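Local coordinates for protein peptide amidase (Stenotrophomonas maltophilia, PDB 1M22) that probably hydrolyses the C-terminal carboxamide of peptides, releasing ammonia, as a member of the amidase signature family of hydrolases, at residues Leu130-Asn135 and Ser143-Arg148; Ile158-Cys163 and Gly419-Ile424. All coordinates share one frame; numbering follows the deposited sequence.

In the fold
Both contacts lie in loops of the mixed-sheet amidase fold, interaction 1 against the catalytic residues and interaction 2 farther out. Interaction 1 is buried and local: the segment after strand 123-128 is joined to the edge of a small two-stranded sheet only a few residues on, mainly by polar bonds from Ser131 and Glu132. Interaction 2 is partly buried and long-range, tying two loops more than 250 residues apart by a single backbone bridge, with rings of His160 and Trp422 adding apolar contact. The centres are 15 Å apart, yet they meet at Ser143, whose CB lies 3.6 Å from Cys163 C. The side chain of Ser131 is about 4 Å from that of Ser165, that of Cys163 about 8 Å.

Interaction 1 (Leu130-Asn135 and Ser143-Arg148); sequences LSEWAN and SGWSAR
Ser131 OG accepts the backbone N-H of Gly144 in an almost straight bond, 2.9 Å from OG to N with 175° at the hydrogen. It is the first of three bonds that join the turn after strand 123-128 to the edge of the small antiparallel sheet formed by 145-146 and 150-151. With chi1 at -58°, OG of Ser131 lies beside its own backbone N, a rotation that brings it within reach of Gly144 N; serine's short side chain lets the hydroxyl meet the neighbouring backbone directly. Gly144 belongs here because its positive phi would push a CB against the preceding carbonyl oxygen. The second bond runs between backbones, Glu132 N to Trp145 O at 3.0 Å, and the same oxygen receives a CA-H contact from Ser131. The third comes from the carboxylate of Glu132, whose extended chain carries OE2 to Ala147 N, 3.1 Å away; the donor stands 21° out of the carboxylate plane, on the anti side. The other oxygen, OE1, is salt-bridged to Arg137, an ion pair that probably helps keep Glu132 charged, although the carboxylate of Glu362 lies close to OE2 and, if charged, would oppose this. Leu130 and Ser131 approach the catalytic Lys86 and Ser165, and beyond Glu132 the chain turns through left-handed helical angles from Trp133 to Asn135. The hydroxyl of Ser146 is engaged by Asn129 and Gly149, while its CB packs 3.4 Å from Leu130 O and the CB of Ala147 sits 3.3 Å from Glu132 OE2.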
ATOM      1  N   LEU A 130      -7.027  -8.421  -3.524  1.00  6.77           N
ATOM      2  CA  LEU A 130      -7.410  -7.150  -2.935  1.00  6.65           C
ATOM      3  C   LEU A 130      -8.915  -7.142  -2.737  1.00  6.49           C
ATOM      4  O   LEU A 130      -9.631  -7.946  -3.343  1.00  7.79           O
ATOM      5  CB  LEU A 130      -7.052  -5.998  -3.886  1.00  6.33           C
ATOM      6  CG  LEU A 130      -7.803  -5.983  -5.229  1.00  7.20           C
ATOM      7  CD1 LEU A 130      -7.745  -4.592  -5.841  1.00  8.41           C
ATOM      8  CD2 LEU A 130      -7.209  -7.017  -6.181  1.00 10.16           C
ATOM      9  N   SER A 131      -9.394  -6.249  -1.881  1.00  6.49           N
ATOM     10  CA  SER A 131     -10.834  -6.101  -1.705  1.00  5.47           C
ATOM     11  C   SER A 131     -11.280  -5.738  -3.122  1.00  5.77           C
ATOM     12  O   SER A 131     -10.678  -4.867  -3.755  1.00  6.79           O
ATOM     13  CB  SER A 131     -11.130  -4.948  -0.749  1.00  6.01           C
ATOM     14  OG  SER A 131     -10.509  -5.176   0.505  1.00  7.04           O
ATOM     15  N   GLU A 132     -12.320  -6.397  -3.632  1.00  6.61           N
ATOM     16  CA  GLU A 132     -12.759  -6.141  -5.002  1.00  7.17           C
ATOM     17  C   GLU A 132     -12.924  -4.660  -5.327  1.00  5.99           C
ATOM     18  O   GLU A 132     -13.521  -3.905  -4.558  1.00  7.00           O
ATOM     19  CB  GLU A 132     -14.062  -6.883  -5.304  1.00  8.04           C
ATOM     20  CG  GLU A 132     -14.154  -7.330  -6.753  1.00  7.93           C
ATOM     21  CD  GLU A 132     -15.486  -7.963  -7.088  1.00  9.22           C
ATOM     22  OE1 GLU A 132     -16.462  -7.214  -7.286  1.00  9.13           O
ATOM     23  OE2 GLU A 132     -15.551  -9.210  -7.147  1.00 10.01           O
ATOM     24  N   TRP A 133     -12.392  -4.260  -6.481  1.00  6.85           N
ATOM     25  CA  TRP A 133     -12.442  -2.871  -6.940  1.00  7.11           C
ATOM     26  C   TRP A 133     -11.845  -1.919  -5.907  1.00  6.74           C
ATOM     27  O   TRP A 133     -12.283  -0.777  -5.757  1.00  7.26           O
ATOM     28  CB  TRP A 133     -13.883  -2.468  -7.292  1.00  8.59           C
ATOM     29  CG  TRP A 133     -14.421  -3.249  -8.455  1.00  7.27           C
ATOM     30  CD1 TRP A 133     -15.344  -4.254  -8.414  1.00  8.60           C
ATOM     31  CD2 TRP A 133     -13.976  -3.169  -9.818  1.00  7.76           C
ATOM     32  NE1 TRP A 133     -15.495  -4.811  -9.663  1.00  8.62           N
ATOM     33  CE2 TRP A 133     -14.667  -4.165 -10.542  1.00  8.33           C
ATOM     34  CE3 TRP A 133     -13.056  -2.354 -10.494  1.00  9.05           C
ATOM     35  CZ2 TRP A 133     -14.466  -4.371 -11.914  1.00  9.03           C
ATOM     36  CZ3 TRP A 133     -12.856  -2.559 -11.859  1.00  9.81           C
ATOM     37  CH2 TRP A 133     -13.559  -3.561 -12.552  1.00  8.06           C
ATOM     38  N   ALA A 134     -10.823  -2.411  -5.207  1.00  6.28           N
ATOM     39  CA  ALA A 134     -10.120  -1.650  -4.178  1.00  6.91           C
ATOM     40  C   ALA A 134     -11.078  -1.119  -3.119  1.00  6.22           C
ATOM     41  O   ALA A 134     -10.913  -0.020  -2.588  1.00  7.62           O
ATOM     42  CB  ALA A 134      -9.331  -0.506  -4.814  1.00  7.87           C
ATOM     43  N   ASN A 135     -12.080  -1.936  -2.814  1.00  7.54           N
ATOM     44  CA  ASN A 135     -13.110  -1.633  -1.829  1.00  8.16           C
ATOM     45  C   ASN A 135     -14.013  -0.454  -2.170  1.00  7.57           C
ATOM     46  O   ASN A 135     -14.525   0.220  -1.275  1.00 11.57           O
ATOM     47  CB  ASN A 135     -12.496  -1.440  -0.435  1.00  9.15           C
ATOM     48  CG  ASN A 135     -13.533  -1.554   0.668  1.00 12.16           C
ATOM     49  OD1 ASN A 135     -14.470  -2.346   0.566  1.00 16.96           O
ATOM     50  ND2 ASN A 135     -13.368  -0.773   1.729  1.00 12.34           N
ATOM     51  N   SER A 143     -13.342  -6.820   3.910  1.00  9.73           N
ATOM     52  CA  SER A 143     -11.958  -6.538   3.549  1.00  9.97           C
ATOM     53  C   SER A 143     -11.205  -7.789   3.120  1.00  8.44           C
ATOM     54  O   SER A 143     -11.311  -8.841   3.755  1.00  8.72           O
ATOM     55  CB  SER A 143     -11.224  -5.891   4.725  1.00 13.40           C
ATOM     56  OG  SER A 143     -11.779  -4.627   5.035  1.00 21.17           O
ATOM     57  N   GLY A 144     -10.454  -7.673   2.032  1.00  7.85           N
ATOM     58  CA  GLY A 144      -9.673  -8.799   1.557  1.00  8.15           C
ATOM     59  C   GLY A 144     -10.415  -9.827   0.728  1.00  7.05           C
ATOM     60  O   GLY A 144      -9.845 -10.860   0.378  1.00  7.45           O
ATOM     61  N   TRP A 145     -11.678  -9.561   0.413  1.00  7.82           N
ATOM     62  CA  TRP A 145     -12.458 -10.492  -0.393  1.00  7.39           C
ATOM     63  C   TRP A 145     -12.703  -9.993  -1.809  1.00  6.22           C
ATOM     64  O   TRP A 145     -12.959  -8.809  -2.027  1.00  7.40           O
ATOM     65  CB  TRP A 145     -13.829 -10.760   0.240  1.00  8.28           C
ATOM     66  CG  TRP A 145     -14.679 -11.687  -0.603  1.00  9.26           C
ATOM     67  CD1 TRP A 145     -14.690 -13.053  -0.563  1.00 10.57           C
ATOM     68  CD2 TRP A 145     -15.549 -11.312  -1.682  1.00  9.47           C
ATOM     69  NE1 TRP A 145     -15.506 -13.551  -1.552  1.00 10.43           N
ATOM     70  CE2 TRP A 145     -16.045 -12.506  -2.254  1.00  9.54           C
ATOM     71  CE3 TRP A 145     -15.954 -10.083  -2.224  1.00  9.86           C
ATOM     72  CZ2 TRP A 145     -16.926 -12.507  -3.343  1.00 10.76           C
ATOM     73  CZ3 TRP A 145     -16.832 -10.085  -3.308  1.00 11.26           C
ATOM     74  CH2 TRP A 145     -17.305 -11.293  -3.854  1.00 10.99           C
ATOM     75  N   SER A 146     -12.619 -10.909  -2.768  1.00  6.89           N
ATOM     76  CA  SER A 146     -12.929 -10.600  -4.159  1.00  6.76           C
ATOM     77  C   SER A 146     -13.500 -11.886  -4.756  1.00  8.37           C
ATOM     78  O   SER A 146     -13.218 -12.983  -4.269  1.00  8.65           O
ATOM     79  CB  SER A 146     -11.691 -10.131  -4.938  1.00  8.07           C
ATOM     80  OG  SER A 146     -10.808 -11.194  -5.232  1.00  7.77           O
ATOM     81  N   ALA A 147     -14.315 -11.754  -5.793  1.00  8.89           N
ATOM     82  CA  ALA A 147     -14.916 -12.930  -6.406  1.00  8.74           C
ATOM     83  C   ALA A 147     -13.875 -13.824  -7.069  1.00 11.34           C
ATOM     84  O   ALA A 147     -13.969 -15.051  -7.009  1.00 12.55           O
ATOM     85  CB  ALA A 147     -15.968 -12.507  -7.423  1.00 10.92           C
ATOM     86  N   ARG A 148     -12.874 -13.212  -7.691  1.00  9.53           N
ATOM     87  CA  ARG A 148     -11.840 -13.976  -8.373  1.00 10.11           C
ATOM     88  C   ARG A 148     -10.765 -14.531  -7.443  1.00 11.28           C
ATOM     89  O   ARG A 148     -10.240 -15.619  -7.680  1.00 13.83           O
ATOM     90  CB  ARG A 148     -11.189 -13.114  -9.459  1.00 11.06           C
ATOM     91  CG  ARG A 148     -10.088 -13.809 -10.237  1.00 10.81           C
ATOM     92  CD  ARG A 148      -9.726 -13.040 -11.500  1.00 14.27           C
ATOM     93  NE  ARG A 148      -8.621 -13.664 -12.224  1.00 14.27           N
ATOM     94  CZ  ARG A 148      -7.362 -13.242 -12.183  1.00 13.46           C
ATOM     95  NH1 ARG A 148      -7.035 -12.181 -11.458  1.00 12.76           N
ATOM     96  NH2 ARG A 148      -6.424 -13.887 -12.861  1.00 14.72           N
TER

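Interaction 2 (Ile158-Cys163 and Gly419-Ile424); sequences ISHSPC and GVAWPI
A single antiparallel beta bridge joins two irregular loops here, one leading toward helix 167-174 and the other following strand 412-416 of the central sheet. His160 and Pro423 form its non-hydrogen-bonded pair, a place where proline's missing N-H costs nothing. The flanking bonds are sound: Ser161 N reaches Trp422 O at 2.7 Å, close to the C=O direction, and Ile424 N reaches Ser159 O at 3.0 Å in a nearly straight bond. Side chains reinforce the bridge. The imidazole of His160 lies beside the ring of Pro423, whose CG makes a CH-pi contact over its face, 4.2 Å from the His160 centroid. Near the imidazole plane, ND1 makes a weak hydrogen bond to Ala421 O at 3.4 Å. Trp422 takes the crowded first torsion, CG between the backbone N and the carbonyl carbon (chi1 55°), and the indole turns back over Ser161. There CB of Ser161 sits over one face, 3.6 Å from the centroid of the five-membered ring. Cys163 SG instead approaches the rim of the six-membered ring, 3.9 Å from CH2 of Trp422, a sulfur-aromatic contact at the edge. Ile424 lays CG1 against the peptide carbon of His160, 3.4 Å away. Cys163 also touches Cys192 of helix 191-196; the disulfide seen between them in another structure is absent here. The hydroxyl of Ser161 accepts Cys163 N at 3.0 Å, an ST turn that shapes the chain just before the catalytic Ser165, in the glycine- and serine-rich segment characteristic of amidase signature enzymes.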
ATOM      1  N   ILE A 158      -5.362 -16.753  11.095  1.00  8.91           N
ATOM      2  CA  ILE A 158      -6.106 -16.924   9.848  1.00  8.96           C
ATOM      3  C   ILE A 158      -7.615 -16.740   9.859  1.00  7.49           C
ATOM      4  O   ILE A 158      -8.236 -16.656   8.802  1.00  9.21           O
ATOM      5  CB  ILE A 158      -5.740 -18.273   9.168  1.00 10.58           C
ATOM      6  CG1 ILE A 158      -6.076 -19.453  10.082  1.00 14.12           C
ATOM      7  CG2 ILE A 158      -4.259 -18.279   8.821  1.00 13.48           C
ATOM      8  CD1 ILE A 158      -7.545 -19.821  10.106  1.00 17.32           C
ATOM      9  N   SER A 159      -8.199 -16.660  11.047  1.00  7.62           N
ATOM     10  CA  SER A 159      -9.632 -16.433  11.174  1.00  7.65           C
ATOM     11  C   SER A 159      -9.904 -14.929  11.124  1.00  7.81           C
ATOM     12  O   SER A 159     -11.049 -14.497  10.979  1.00  8.74           O
ATOM     13  CB  SER A 159     -10.119 -16.963  12.515  1.00  9.22           C
ATOM     14  OG  SER A 159      -9.375 -16.361  13.563  1.00  9.19           O
ATOM     15  N   HIS A 160      -8.841 -14.137  11.242  1.00  7.52           N
ATOM     16  CA  HIS A 160      -8.978 -12.691  11.267  1.00  7.26           C
ATOM     17  C   HIS A 160      -8.639 -11.957   9.982  1.00  6.08           C
ATOM     18  O   HIS A 160      -7.969 -12.478   9.093  1.00  7.00           O
ATOM     19  CB  HIS A 160      -8.198 -12.125  12.458  1.00  7.70           C
ATOM     20  CG  HIS A 160      -8.788 -12.511  13.780  1.00  7.32           C
ATOM     21  ND1 HIS A 160      -8.894 -11.640  14.844  1.00 11.46           N
ATOM     22  CD2 HIS A 160      -9.341 -13.676  14.195  1.00  6.83           C
ATOM     23  CE1 HIS A 160      -9.488 -12.251  15.853  1.00  8.03           C
ATOM     24  NE2 HIS A 160      -9.770 -13.488  15.484  1.00 12.17           N
ATOM     25  N   SER A 161      -9.120 -10.724   9.912  1.00  7.21           N
ATOM     26  CA  SER A 161      -8.974  -9.893   8.733  1.00  6.80           C
ATOM     27  C   SER A 161      -7.600  -9.348   8.403  1.00  6.13           C
ATOM     28  O   SER A 161      -6.828  -8.986   9.290  1.00  6.69           O
ATOM     29  CB  SER A 161      -9.943  -8.715   8.832  1.00  7.76           C
ATOM     30  OG  SER A 161      -9.920  -7.943   7.647  1.00  7.70           O
ATOM     31  N   PRO A 162      -7.272  -9.303   7.104  1.00  6.40           N
ATOM     32  CA  PRO A 162      -5.978  -8.771   6.671  1.00  6.33           C
ATOM     33  C   PRO A 162      -6.171  -7.283   6.360  1.00  7.34           C
ATOM     34  O   PRO A 162      -5.226  -6.595   5.985  1.00  7.76           O
ATOM     35  CB  PRO A 162      -5.695  -9.562   5.406  1.00  7.91           C
ATOM     36  CG  PRO A 162      -7.065  -9.690   4.804  1.00  6.71           C
ATOM     37  CD  PRO A 162      -7.916 -10.057   6.009  1.00  6.39           C
ATOM     38  N   CYS A 163      -7.399  -6.801   6.539  1.00  6.58           N
ATOM     39  CA  CYS A 163      -7.771  -5.421   6.216  1.00  7.01           C
ATOM     40  C   CYS A 163      -7.639  -5.257   4.690  1.00  6.95           C
ATOM     41  O   CYS A 163      -7.619  -6.255   3.971  1.00  8.12           O
ATOM     42  CB  CYS A 163      -6.894  -4.409   6.965  1.00  9.15           C
ATOM     43  SG  CYS A 163      -7.568  -2.716   7.003  1.00 14.20           S
ATOM     44  N   GLY A 419      -6.487  -0.109  14.874  1.00  8.92           N
ATOM     45  CA  GLY A 419      -6.587  -1.103  15.929  1.00  9.42           C
ATOM     46  C   GLY A 419      -6.043  -2.423  15.416  1.00  9.80           C
ATOM     47  O   GLY A 419      -5.259  -2.442  14.465  1.00 11.14           O
ATOM     48  N   VAL A 420      -6.446  -3.532  16.030  1.00  9.74           N
ATOM     49  CA  VAL A 420      -5.967  -4.837  15.589  1.00  9.05           C
ATOM     50  C   VAL A 420      -6.978  -5.552  14.706  1.00  8.25           C
ATOM     51  O   VAL A 420      -8.140  -5.157  14.616  1.00  9.94           O
ATOM     52  CB  VAL A 420      -5.629  -5.753  16.783  1.00 10.74           C
ATOM     53  CG1 VAL A 420      -4.515  -5.132  17.607  1.00 12.85           C
ATOM     54  CG2 VAL A 420      -6.869  -5.986  17.633  1.00 14.01           C
ATOM     55  N   ALA A 421      -6.517  -6.608  14.045  1.00  8.87           N
ATOM     56  CA  ALA A 421      -7.364  -7.393  13.161  1.00  8.73           C
ATOM     57  C   ALA A 421      -8.588  -7.928  13.900  1.00  9.42           C
ATOM     58  O   ALA A 421      -8.523  -8.265  15.083  1.00  9.64           O
ATOM     59  CB  ALA A 421      -6.565  -8.547  12.571  1.00  9.69           C
ATOM     60  N   TRP A 422      -9.696  -8.011  13.174  1.00  9.82           N
ATOM     61  CA  TRP A 422     -10.965  -8.490  13.709  1.00 10.83           C
ATOM     62  C   TRP A 422     -11.374  -9.770  12.984  1.00 10.49           C
ATOM     63  O   TRP A 422     -10.871 -10.068  11.901  1.00  9.68           O
ATOM     64  CB  TRP A 422     -12.031  -7.417  13.488  1.00 11.31           C
ATOM     65  CG  TRP A 422     -12.139  -7.012  12.045  1.00 12.91           C
ATOM     66  CD1 TRP A 422     -12.975  -7.541  11.103  1.00 14.76           C
ATOM     67  CD2 TRP A 422     -11.337  -6.035  11.366  1.00 14.62           C
ATOM     68  NE1 TRP A 422     -12.742  -6.957   9.879  1.00 15.80           N
ATOM     69  CE2 TRP A 422     -11.742  -6.029  10.012  1.00 14.40           C
ATOM     70  CE3 TRP A 422     -10.314  -5.167  11.770  1.00 16.59           C
ATOM     71  CZ2 TRP A 422     -11.159  -5.188   9.058  1.00 16.30           C
ATOM     72  CZ3 TRP A 422      -9.731  -4.329  10.820  1.00 16.48           C
ATOM     73  CH2 TRP A 422     -10.158  -4.348   9.480  1.00 16.24           C
ATOM     74  N   PRO A 423     -12.288 -10.554  13.580  1.00  9.99           N
ATOM     75  CA  PRO A 423     -12.739 -11.793  12.940  1.00 10.23           C
ATOM     76  C   PRO A 423     -13.339 -11.461  11.574  1.00 11.15           C
ATOM     77  O   PRO A 423     -14.145 -10.536  11.458  1.00 12.41           O
ATOM     78  CB  PRO A 423     -13.795 -12.318  13.913  1.00 12.34           C
ATOM     79  CG  PRO A 423     -13.314 -11.820  15.233  1.00 12.98           C
ATOM     80  CD  PRO A 423     -12.879 -10.408  14.922  1.00 12.00           C
ATOM     81  N   ILE A 424     -12.947 -12.204  10.546  1.00 10.77           N
ATOM     82  CA  ILE A 424     -13.460 -11.966   9.202  1.00 13.93           C
ATOM     83  C   ILE A 424     -14.981 -12.072   9.148  1.00 19.32           C
ATOM     84  O   ILE A 424     -15.644 -11.222   8.556  1.00 20.21           O
ATOM     85  CB  ILE A 424     -12.853 -12.959   8.184  1.00 12.49           C
ATOM     86  CG1 ILE A 424     -11.346 -12.712   8.055  1.00 12.22           C
ATOM     87  CG2 ILE A 424     -13.538 -12.806   6.827  1.00 13.45           C
ATOM     88  CD1 ILE A 424     -10.626 -13.740   7.209  1.00 12.92           C
TER